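Local coordinates for protein arylesterase (Sulfolobus solfataricus, PDB 5L2P) that hydrolyses aromatic esters, p-nitrophenyl fatty acid esters and aryl dialkyl phosphates such as paraoxon, with a broad substrate range, at residues S166-A169 with R170-K173; A132-W135 with A136-A140; N9-Q12 with V13-A17. All coordinates share one frame; numbering follows the deposited sequence.

Contact 1 (S166-A169 with R170-K173)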
ATOM      1  N   SER A 166      -3.203 -12.352  27.164  1.00 52.98           N
ATOM      2  CA  SER A 166      -1.858 -12.917  27.019  1.00 53.22           C
ATOM      3  C   SER A 166      -0.849 -12.144  27.867  1.00 53.46           C
ATOM      4  O   SER A 166       0.083 -12.727  28.400  1.00 51.63           O
ATOM      5  CB  SER A 166      -1.413 -12.864  25.565  1.00 54.09           C
ATOM      6  OG  SER A 166      -2.154 -13.770  24.775  1.00 58.12           O
ATOM      7  N   LEU A 167      -1.050 -10.836  27.986  1.00 52.18           N
ATOM      8  CA  LEU A 167      -0.204 -10.011  28.838  1.00 54.08           C
ATOM      9  C   LEU A 167      -0.399 -10.293  30.314  1.00 58.36           C
ATOM     10  O   LEU A 167       0.586 -10.327  31.078  1.00 60.25           O
ATOM     11  CB  LEU A 167      -0.480  -8.531  28.586  1.00 54.85           C
ATOM     12  CG  LEU A 167      -0.180  -7.995  27.180  1.00 52.95           C
ATOM     13  CD1 LEU A 167      -0.616  -6.532  27.054  1.00 52.66           C
ATOM     14  CD2 LEU A 167       1.306  -8.147  26.939  1.00 52.69           C
ATOM     15  N   LEU A 168      -1.660 -10.482  30.730  1.00 58.41           N
ATOM     16  CA  LEU A 168      -1.971 -10.898  32.091  1.00 58.02           C
ATOM     17  C   LEU A 168      -1.442 -12.295  32.358  1.00 58.22           C
ATOM     18  O   LEU A 168      -0.995 -12.592  33.472  1.00 60.75           O
ATOM     19  CB  LEU A 168      -3.470 -10.896  32.335  1.00 58.72           C
ATOM     20  CG  LEU A 168      -4.136  -9.544  32.508  1.00 60.17           C
ATOM     21  CD1 LEU A 168      -5.617  -9.720  32.742  1.00 60.73           C
ATOM     22  CD2 LEU A 168      -3.545  -8.809  33.686  1.00 61.73           C
ATOM     23  N   ALA A 169      -1.516 -13.157  31.352  1.00 55.95           N
ATOM     24  CA  ALA A 169      -1.072 -14.539  31.512  1.00 57.09           C
ATOM     25  C   ALA A 169       0.418 -14.564  31.787  1.00 58.43           C
ATOM     26  O   ALA A 169       0.893 -15.319  32.626  1.00 58.42           O
ATOM     27  CB  ALA A 169      -1.379 -15.360  30.266  1.00 57.53           C
ATOM     28  N   ARG A 170       1.147 -13.694  31.090  1.00 59.88           N
ATOM     29  CA  ARG A 170       2.582 -13.572  31.265  1.00 61.01           C
ATOM     30  C   ARG A 170       2.941 -12.975  32.622  1.00 63.06           C
ATOM     31  O   ARG A 170       3.831 -13.470  33.291  1.00 60.36           O
ATOM     32  CB  ARG A 170       3.184 -12.737  30.140  1.00 62.64           C
ATOM     33  CG  ARG A 170       4.691 -12.681  30.181  1.00 64.88           C
ATOM     34  CD  ARG A 170       5.219 -11.764  29.094  1.00 65.60           C
ATOM     35  NE  ARG A 170       4.818 -10.381  29.326  1.00 65.60           N
ATOM     36  CZ  ARG A 170       4.994  -9.392  28.462  1.00 66.65           C
ATOM     37  NH1 ARG A 170       5.530  -9.613  27.271  1.00 70.00           N
ATOM     38  NH2 ARG A 170       4.608  -8.171  28.779  1.00 66.65           N
ATOM     39  N   ASP A 171       2.252 -11.910  33.028  1.00 66.49           N
ATOM     40  CA  ASP A 171       2.433 -11.318  34.371  1.00 68.55           C
ATOM     41  C   ASP A 171       2.281 -12.338  35.484  1.00 67.61           C
ATOM     42  O   ASP A 171       3.045 -12.351  36.441  1.00 68.85           O
ATOM     43  CB  ASP A 171       1.403 -10.211  34.626  1.00 72.50           C
ATOM     44  CG  ASP A 171       1.643  -8.945  33.783  1.00 77.70           C
ATOM     45  OD1 ASP A 171       2.715  -8.826  33.126  1.00 81.34           O
ATOM     46  OD2 ASP A 171       0.740  -8.066  33.787  1.00 79.67           O
ATOM     47  N   ASN A 172       1.265 -13.181  35.365  1.00 67.83           N
ATOM     48  CA  ASN A 172       0.921 -14.151  36.401  1.00 68.85           C
ATOM     49  C   ASN A 172       1.540 -15.518  36.174  1.00 70.55           C
ATOM     50  O   ASN A 172       1.197 -16.460  36.873  1.00 72.21           O
ATOM     51  CB  ASN A 172      -0.602 -14.253  36.486  1.00 66.80           C
ATOM     52  CG  ASN A 172      -1.206 -12.995  37.008  1.00 65.85           C
ATOM     53  OD1 ASN A 172      -1.149 -12.740  38.194  1.00 69.60           O
ATOM     54  ND2 ASN A 172      -1.743 -12.182  36.131  1.00 64.61           N
ATOM     55  N   LYS A 173       2.433 -15.619  35.194  1.00 70.92           N
ATOM     56  CA  LYS A 173       3.114 -16.868  34.856  1.00 74.20           C
ATOM     57  C   LYS A 173       2.144 -18.029  34.566  1.00 72.45           C
ATOM     58  O   LYS A 173       2.424 -19.188  34.876  1.00 73.77           O
ATOM     59  CB  LYS A 173       4.093 -17.247  35.963  1.00 77.61           C
ATOM     60  CG  LYS A 173       4.940 -16.076  36.440  1.00 80.23           C
ATOM     61  CD  LYS A 173       5.876 -16.508  37.561  1.00 87.82           C
ATOM     62  CE  LYS A 173       5.144 -17.032  38.803  1.00 88.49           C
ATOM     63  NZ  LYS A 173       6.085 -17.190  39.936  1.00 88.91           N
TER
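R170 N bonds to S166 O at 3.1 Å and D171 N to L167 O at 3.0 Å, carrying helix 157-171 through its last turn in the i to i+4 pattern. The end is a Schellman motif: K173, with a positive phi of 55°, is the C-prime residue, K173 N returning to R170 O at 3.2 Å while L174 N goes to A169 O. One carbonyl of this turn has a double load. L168 O receives N172 N at 3.0 Å and N172 ND2 at 2.8 Å, the two coming from opposite faces of its plane. With CG turned away from its own carbonyl carbon (chi1 -68°), N172 folds its amide back over the turn; asparagine is short enough for ND2 to meet L168 O, four residues back. Alongside, L167 and R170 point the same way, and L167 CD2 lies over one face of the R170 guanidinium, 3.8 Å from R170 NH2. The leucine thus covers the flat, less polar surface, while R170 NH1 bonds to the carbonyls of D236 and S238. L168 packs on V126, Y127 and F130 of helix 124-138, and helix 157-171 itself is the crossover between strands 150-155 and 178-182.

Contact 2 (A132-W135 with A136-A140)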
ATOM      1  N   ALA A 132     -11.934 -16.596  33.683  1.00 57.61           N
ATOM      2  CA  ALA A 132     -12.468 -17.796  33.010  1.00 56.78           C
ATOM      3  C   ALA A 132     -11.332 -18.765  32.564  1.00 56.20           C
ATOM      4  O   ALA A 132     -11.499 -19.972  32.631  1.00 55.42           O
ATOM      5  CB  ALA A 132     -13.342 -17.392  31.847  1.00 55.42           C
ATOM      6  N   ILE A 133     -10.188 -18.238  32.140  1.00 54.31           N
ATOM      7  CA  ILE A 133      -9.018 -19.086  31.795  1.00 54.27           C
ATOM      8  C   ILE A 133      -8.453 -19.764  33.039  1.00 53.42           C
ATOM      9  O   ILE A 133      -8.149 -20.956  33.015  1.00 49.52           O
ATOM     10  CB  ILE A 133      -7.880 -18.274  31.130  1.00 55.50           C
ATOM     11  CG1 ILE A 133      -8.327 -17.682  29.804  1.00 54.36           C
ATOM     12  CG2 ILE A 133      -6.601 -19.109  30.916  1.00 57.80           C
ATOM     13  CD1 ILE A 133      -7.328 -16.675  29.283  1.00 58.14           C
ATOM     14  N   VAL A 134      -8.313 -18.991  34.115  1.00 53.09           N
ATOM     15  CA  VAL A 134      -7.859 -19.537  35.390  1.00 54.15           C
ATOM     16  C   VAL A 134      -8.821 -20.615  35.901  1.00 53.87           C
ATOM     17  O   VAL A 134      -8.385 -21.654  36.359  1.00 58.19           O
ATOM     18  CB  VAL A 134      -7.726 -18.417  36.448  1.00 54.80           C
ATOM     19  CG1 VAL A 134      -7.467 -18.968  37.842  1.00 56.16           C
ATOM     20  CG2 VAL A 134      -6.645 -17.446  36.032  1.00 54.58           C
ATOM     21  N   TRP A 135     -10.129 -20.379  35.782  1.00 54.09           N
ATOM     22  CA  TRP A 135     -11.150 -21.403  36.155  1.00 52.47           C
ATOM     23  C   TRP A 135     -10.985 -22.678  35.356  1.00 51.50           C
ATOM     24  O   TRP A 135     -11.014 -23.745  35.913  1.00 53.08           O
ATOM     25  CB  TRP A 135     -12.568 -20.841  35.974  1.00 52.15           C
ATOM     26  CG  TRP A 135     -13.631 -21.803  36.251  1.00 53.08           C
ATOM     27  CD1 TRP A 135     -14.219 -22.010  37.441  1.00 54.66           C
ATOM     28  CD2 TRP A 135     -14.229 -22.734  35.333  1.00 51.64           C
ATOM     29  NE1 TRP A 135     -15.140 -23.021  37.343  1.00 54.74           N
ATOM     30  CE2 TRP A 135     -15.176 -23.474  36.057  1.00 53.02           C
ATOM     31  CE3 TRP A 135     -14.043 -23.025  33.987  1.00 50.52           C
ATOM     32  CZ2 TRP A 135     -15.949 -24.483  35.487  1.00 53.83           C
ATOM     33  CZ3 TRP A 135     -14.787 -24.067  33.419  1.00 52.87           C
ATOM     34  CH2 TRP A 135     -15.743 -24.771  34.167  1.00 53.55           C
ATOM     35  N   ALA A 136     -10.812 -22.565  34.047  1.00 51.33           N
ATOM     36  CA  ALA A 136     -10.623 -23.741  33.177  1.00 54.06           C
ATOM     37  C   ALA A 136      -9.379 -24.539  33.551  1.00 58.40           C
ATOM     38  O   ALA A 136      -9.394 -25.786  33.538  1.00 58.16           O
ATOM     39  CB  ALA A 136     -10.515 -23.300  31.727  1.00 54.91           C
ATOM     40  N   ARG A 137      -8.292 -23.827  33.863  1.00 61.88           N
ATOM     41  CA  ARG A 137      -7.048 -24.492  34.271  1.00 64.56           C
ATOM     42  C   ARG A 137      -7.226 -25.200  35.607  1.00 64.21           C
ATOM     43  O   ARG A 137      -6.785 -26.328  35.767  1.00 65.26           O
ATOM     44  CB  ARG A 137      -5.891 -23.491  34.362  1.00 67.52           C
ATOM     45  CG  ARG A 137      -4.564 -24.138  34.566  1.00 72.18           C
ATOM     46  CD  ARG A 137      -3.541 -23.111  34.974  1.00 76.75           C
ATOM     47  NE  ARG A 137      -3.813 -22.611  36.314  1.00 80.82           N
ATOM     48  CZ  ARG A 137      -3.025 -21.746  36.941  1.00 84.81           C
ATOM     49  NH1 ARG A 137      -1.926 -21.290  36.331  1.00 82.42           N
ATOM     50  NH2 ARG A 137      -3.335 -21.332  38.174  1.00 85.37           N
ATOM     51  N   ASP A 138      -7.868 -24.528  36.564  1.00 64.98           N
ATOM     52  CA  ASP A 138      -8.214 -25.126  37.857  1.00 68.58           C
ATOM     53  C   ASP A 138      -9.143 -26.339  37.759  1.00 68.63           C
ATOM     54  O   ASP A 138      -9.062 -27.220  38.589  1.00 72.70           O
ATOM     55  CB  ASP A 138      -8.860 -24.090  38.777  1.00 71.20           C
ATOM     56  CG  ASP A 138      -7.875 -23.028  39.246  1.00 75.01           C
ATOM     57  OD1 ASP A 138      -6.656 -23.213  39.029  1.00 83.60           O
ATOM     58  OD2 ASP A 138      -8.313 -22.005  39.832  1.00 75.90           O
ATOM     59  N   ASN A 139     -10.018 -26.376  36.762  1.00 67.04           N
ATOM     60  CA  ASN A 139     -10.903 -27.531  36.517  1.00 66.61           C
ATOM     61  C   ASN A 139     -10.466 -28.447  35.367  1.00 66.09           C
ATOM     62  O   ASN A 139     -11.301 -29.109  34.767  1.00 64.25           O
ATOM     63  CB  ASN A 139     -12.328 -27.044  36.232  1.00 66.07           C
ATOM     64  CG  ASN A 139     -12.925 -26.297  37.390  1.00 67.26           C
ATOM     65  OD1 ASN A 139     -12.270 -25.505  38.039  1.00 72.76           O
ATOM     66  ND2 ASN A 139     -14.165 -26.564  37.665  1.00 69.23           N
ATOM     67  N   ALA A 140      -9.181 -28.436  35.047  1.00 67.63           N
ATOM     68  CA  ALA A 140      -8.633 -29.158  33.878  1.00 68.54           C
ATOM     69  C   ALA A 140      -8.921 -30.651  33.889  1.00 69.94           C
ATOM     70  O   ALA A 140      -9.238 -31.248  32.860  1.00 70.68           O
ATOM     71  CB  ALA A 140      -7.126 -28.941  33.811  1.00 69.07           C
TER
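W135 and N139 make an i to i+4 side-chain contact at the C-terminal end of helix 124-138, where the helix packs against the central sheet. N139 lays its carboxamide over one face of the indole, N139 CG 3.8 Å from W135 CE2, with the amide and ring planes 33° apart. With CG anti to the backbone N (chi1 177°), the indole of W135 is set beside its own carbonyl carbon, on the side where A136 and N139 follow, and W135 CE3 lies 4.2 Å from A136 CB. Beneath the side chains, D138 N bonds to V134 O and N139 N to W135 O, both at 2.9 Å, the latter as the chain leaves helical geometry. In this alpha/beta hydrolase fold the small A132 and A136 let the helix lie close to the sheet, touching M79 and L77 of strand 77-81, while I133 fills in between M79, F81 and T152. W135 extends this apolar face to M53 and I55 of strand 49-56. With W135 cut back to an alanine, M53 and I55 would probably lose their apolar partner and the N139 amide the flat face it lies on. The more polar flank holds V134 and D138 side by side, V134 CG1 3.7 Å from D138 OD2. There R137 sends its guanidinium edge toward D138 in a long salt bridge, R137 NH2 to D138 OD1 3.9 Å, and also touches L174 and I150.

Contact 3 (N9-Q12 with V13-A17)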
ATOM      1  N   ASN A   9     -23.091  -7.091  -1.863  1.00 63.52           N
ATOM      2  CA  ASN A   9     -24.521  -7.182  -1.768  1.00 65.99           C
ATOM      3  C   ASN A   9     -25.008  -7.063  -0.300  1.00 63.43           C
ATOM      4  O   ASN A   9     -26.010  -6.380  -0.011  1.00 60.38           O
ATOM      5  CB  ASN A   9     -25.010  -8.505  -2.414  1.00 72.55           C
ATOM      6  CG  ASN A   9     -24.847  -8.520  -3.929  1.00 78.96           C
ATOM      7  OD1 ASN A   9     -24.358  -7.543  -4.524  1.00 80.40           O
ATOM      8  ND2 ASN A   9     -25.271  -9.622  -4.567  1.00 82.30           N
ATOM      9  N   PHE A  10     -24.279  -7.699   0.612  1.00 59.01           N
ATOM     10  CA  PHE A  10     -24.572  -7.590   2.029  1.00 59.69           C
ATOM     11  C   PHE A  10     -24.522  -6.132   2.515  1.00 59.70           C
ATOM     12  O   PHE A  10     -25.376  -5.693   3.299  1.00 66.09           O
ATOM     13  CB  PHE A  10     -23.623  -8.497   2.855  1.00 61.32           C
ATOM     14  CG  PHE A  10     -23.670  -8.239   4.335  1.00 61.89           C
ATOM     15  CD1 PHE A  10     -24.702  -8.748   5.110  1.00 64.30           C
ATOM     16  CD2 PHE A  10     -22.702  -7.448   4.948  1.00 62.67           C
ATOM     17  CE1 PHE A  10     -24.761  -8.500   6.479  1.00 65.78           C
ATOM     18  CE2 PHE A  10     -22.761  -7.166   6.306  1.00 63.70           C
ATOM     19  CZ  PHE A  10     -23.791  -7.694   7.077  1.00 65.74           C
ATOM     20  N   LEU A  11     -23.516  -5.388   2.067  1.00 58.24           N
ATOM     21  CA  LEU A  11     -23.320  -4.000   2.502  1.00 54.48           C
ATOM     22  C   LEU A  11     -24.459  -3.130   2.023  1.00 54.25           C
ATOM     23  O   LEU A  11     -24.926  -2.290   2.758  1.00 54.53           O
ATOM     24  CB  LEU A  11     -21.954  -3.459   1.989  1.00 52.41           C
ATOM     25  CG  LEU A  11     -20.706  -4.091   2.626  1.00 49.57           C
ATOM     26  CD1 LEU A  11     -19.469  -3.654   1.903  1.00 51.48           C
ATOM     27  CD2 LEU A  11     -20.592  -3.722   4.091  1.00 49.47           C
ATOM     28  N   GLN A  12     -24.910  -3.339   0.795  1.00 57.71           N
ATOM     29  CA  GLN A  12     -26.075  -2.619   0.249  1.00 62.68           C
ATOM     30  C   GLN A  12     -27.323  -2.829   1.112  1.00 60.70           C
ATOM     31  O   GLN A  12     -28.020  -1.867   1.446  1.00 60.45           O
ATOM     32  CB  GLN A  12     -26.363  -3.037  -1.192  1.00 68.91           C
ATOM     33  CG  GLN A  12     -25.281  -2.545  -2.146  1.00 76.63           C
ATOM     34  CD  GLN A  12     -25.248  -3.259  -3.498  1.00 84.67           C
ATOM     35  OE1 GLN A  12     -26.080  -4.120  -3.799  1.00 85.56           O
ATOM     36  NE2 GLN A  12     -24.252  -2.908  -4.317  1.00 90.53           N
ATOM     37  N   VAL A  13     -27.590  -4.068   1.477  1.00 57.68           N
ATOM     38  CA  VAL A  13     -28.748  -4.404   2.291  1.00 59.62           C
ATOM     39  C   VAL A  13     -28.571  -3.850   3.714  1.00 61.06           C
ATOM     40  O   VAL A  13     -29.535  -3.351   4.314  1.00 64.57           O
ATOM     41  CB  VAL A  13     -28.991  -5.939   2.333  1.00 57.32           C
ATOM     42  CG1 VAL A  13     -30.020  -6.313   3.382  1.00 58.31           C
ATOM     43  CG2 VAL A  13     -29.391  -6.452   0.969  1.00 57.62           C
ATOM     44  N   TYR A  14     -27.356  -3.939   4.241  1.00 59.02           N
ATOM     45  CA  TYR A  14     -27.110  -3.526   5.623  1.00 59.05           C
ATOM     46  C   TYR A  14     -27.390  -2.044   5.851  1.00 60.19           C
ATOM     47  O   TYR A  14     -28.017  -1.653   6.838  1.00 57.11           O
ATOM     48  CB  TYR A  14     -25.677  -3.821   6.010  1.00 58.84           C
ATOM     49  CG  TYR A  14     -25.242  -3.260   7.366  1.00 60.86           C
ATOM     50  CD1 TYR A  14     -25.686  -3.819   8.582  1.00 60.80           C
ATOM     51  CD2 TYR A  14     -24.342  -2.206   7.422  1.00 60.85           C
ATOM     52  CE1 TYR A  14     -25.250  -3.325   9.794  1.00 60.70           C
ATOM     53  CE2 TYR A  14     -23.877  -1.713   8.630  1.00 59.92           C
ATOM     54  CZ  TYR A  14     -24.337  -2.258   9.809  1.00 61.13           C
ATOM     55  OH  TYR A  14     -23.841  -1.751  11.003  1.00 63.47           O
ATOM     56  N   TYR A  15     -26.902  -1.204   4.946  1.00 61.71           N
ATOM     57  CA  TYR A  15     -27.035   0.247   5.098  1.00 61.73           C
ATOM     58  C   TYR A  15     -28.465   0.705   4.795  1.00 64.63           C
ATOM     59  O   TYR A  15     -28.942   1.672   5.405  1.00 65.42           O
ATOM     60  CB  TYR A  15     -25.996   1.008   4.250  1.00 58.72           C
ATOM     61  CG  TYR A  15     -24.633   0.933   4.844  1.00 58.67           C
ATOM     62  CD1 TYR A  15     -24.331   1.622   6.017  1.00 59.34           C
ATOM     63  CD2 TYR A  15     -23.620   0.149   4.256  1.00 58.78           C
ATOM     64  CE1 TYR A  15     -23.070   1.550   6.587  1.00 58.80           C
ATOM     65  CE2 TYR A  15     -22.355   0.045   4.831  1.00 56.67           C
ATOM     66  CZ  TYR A  15     -22.081   0.749   5.987  1.00 58.40           C
ATOM     67  OH  TYR A  15     -20.836   0.653   6.557  1.00 56.37           O
ATOM     68  N   LYS A  16     -29.127   0.014   3.855  1.00 66.36           N
ATOM     69  CA  LYS A  16     -30.550   0.276   3.534  1.00 67.28           C
ATOM     70  C   LYS A  16     -31.459  -0.061   4.704  1.00 65.31           C
ATOM     71  O   LYS A  16     -32.455   0.585   4.902  1.00 69.57           O
ATOM     72  CB  LYS A  16     -31.005  -0.535   2.308  1.00 69.29           C
ATOM     73  CG  LYS A  16     -30.564   0.021   0.960  1.00 72.08           C
ATOM     74  CD  LYS A  16     -30.800  -1.007  -0.165  1.00 73.53           C
ATOM     75  CE  LYS A  16     -30.939  -0.442  -1.566  1.00 77.00           C
ATOM     76  NZ  LYS A  16     -30.233   0.847  -1.816  1.00 78.18           N
ATOM     77  N   ALA A  17     -31.093  -1.081   5.478  1.00 62.84           N
ATOM     78  CA  ALA A  17     -31.851  -1.531   6.643  1.00 62.49           C
ATOM     79  C   ALA A  17     -31.904  -0.495   7.754  1.00 64.90           C
ATOM     80  O   ALA A  17     -32.904  -0.393   8.445  1.00 69.06           O
ATOM     81  CB  ALA A  17     -31.287  -2.844   7.177  1.00 59.60           C
TER
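Helix 5-17, near the N-terminus, carries i to i+4 pairs along its length, F10 with Y14 and L11 with Y15. Y14 CB sits over one face of the F10 ring, 4.4 Å from F10 CZ, and L11 CD2 comes within 4.2 Å of Y15 CE2. Placing CG away from its carbonyl carbon (chi1 -75°) swings the Y15 ring back along the helix toward L11. The edge of Y14 meets the face of Y15, with Y14 CD2 over the centre of the Y15 ring and 3.8 Å above its plane. Under these contacts run ordinary helical bonds, Y14 N to F10 O at 2.8 Å and Y15 N to L11 O at 3.1 Å. Tyrosine suits the position of Y15 because its ring packs while its hydroxyl pairs with F203 N and D205 OD2. Y14 also meets the F203 ring, its plane inclined by about 50°, and F10 touches L284. The side chain of L11 lies about 9 Å from that of H281, an inferred active-site residue. Such an N-terminal helix near the inferred active-site histidine is consistent with the cap region of GDXG-family esterases, which commonly covers the substrate pocket.

In the fold
Contacts 1 and 2 lie at the C-terminal ends of neighbouring helices of the alpha/beta hydrolase core, their centres 14 Å apart; contact 3 lies on the opposite side of the chain's centre, about 41 Å from either, centre to centre. Each of the first two is buried on one side and polar on the other, and L168 of contact 1 packs on the helix that carries contact 2. In contact 1 N172 bonds a backbone carbonyl, while in contact 2 the N139 side chain lies over an indole face. Contact 3, the most exposed, lies on helix 5-17, away from the sheet-packed pair, and joins through ring packing and a tyrosine hydroxyl. It is the one near the inferred active-site residues, while contacts 1 and 2 lie away from them.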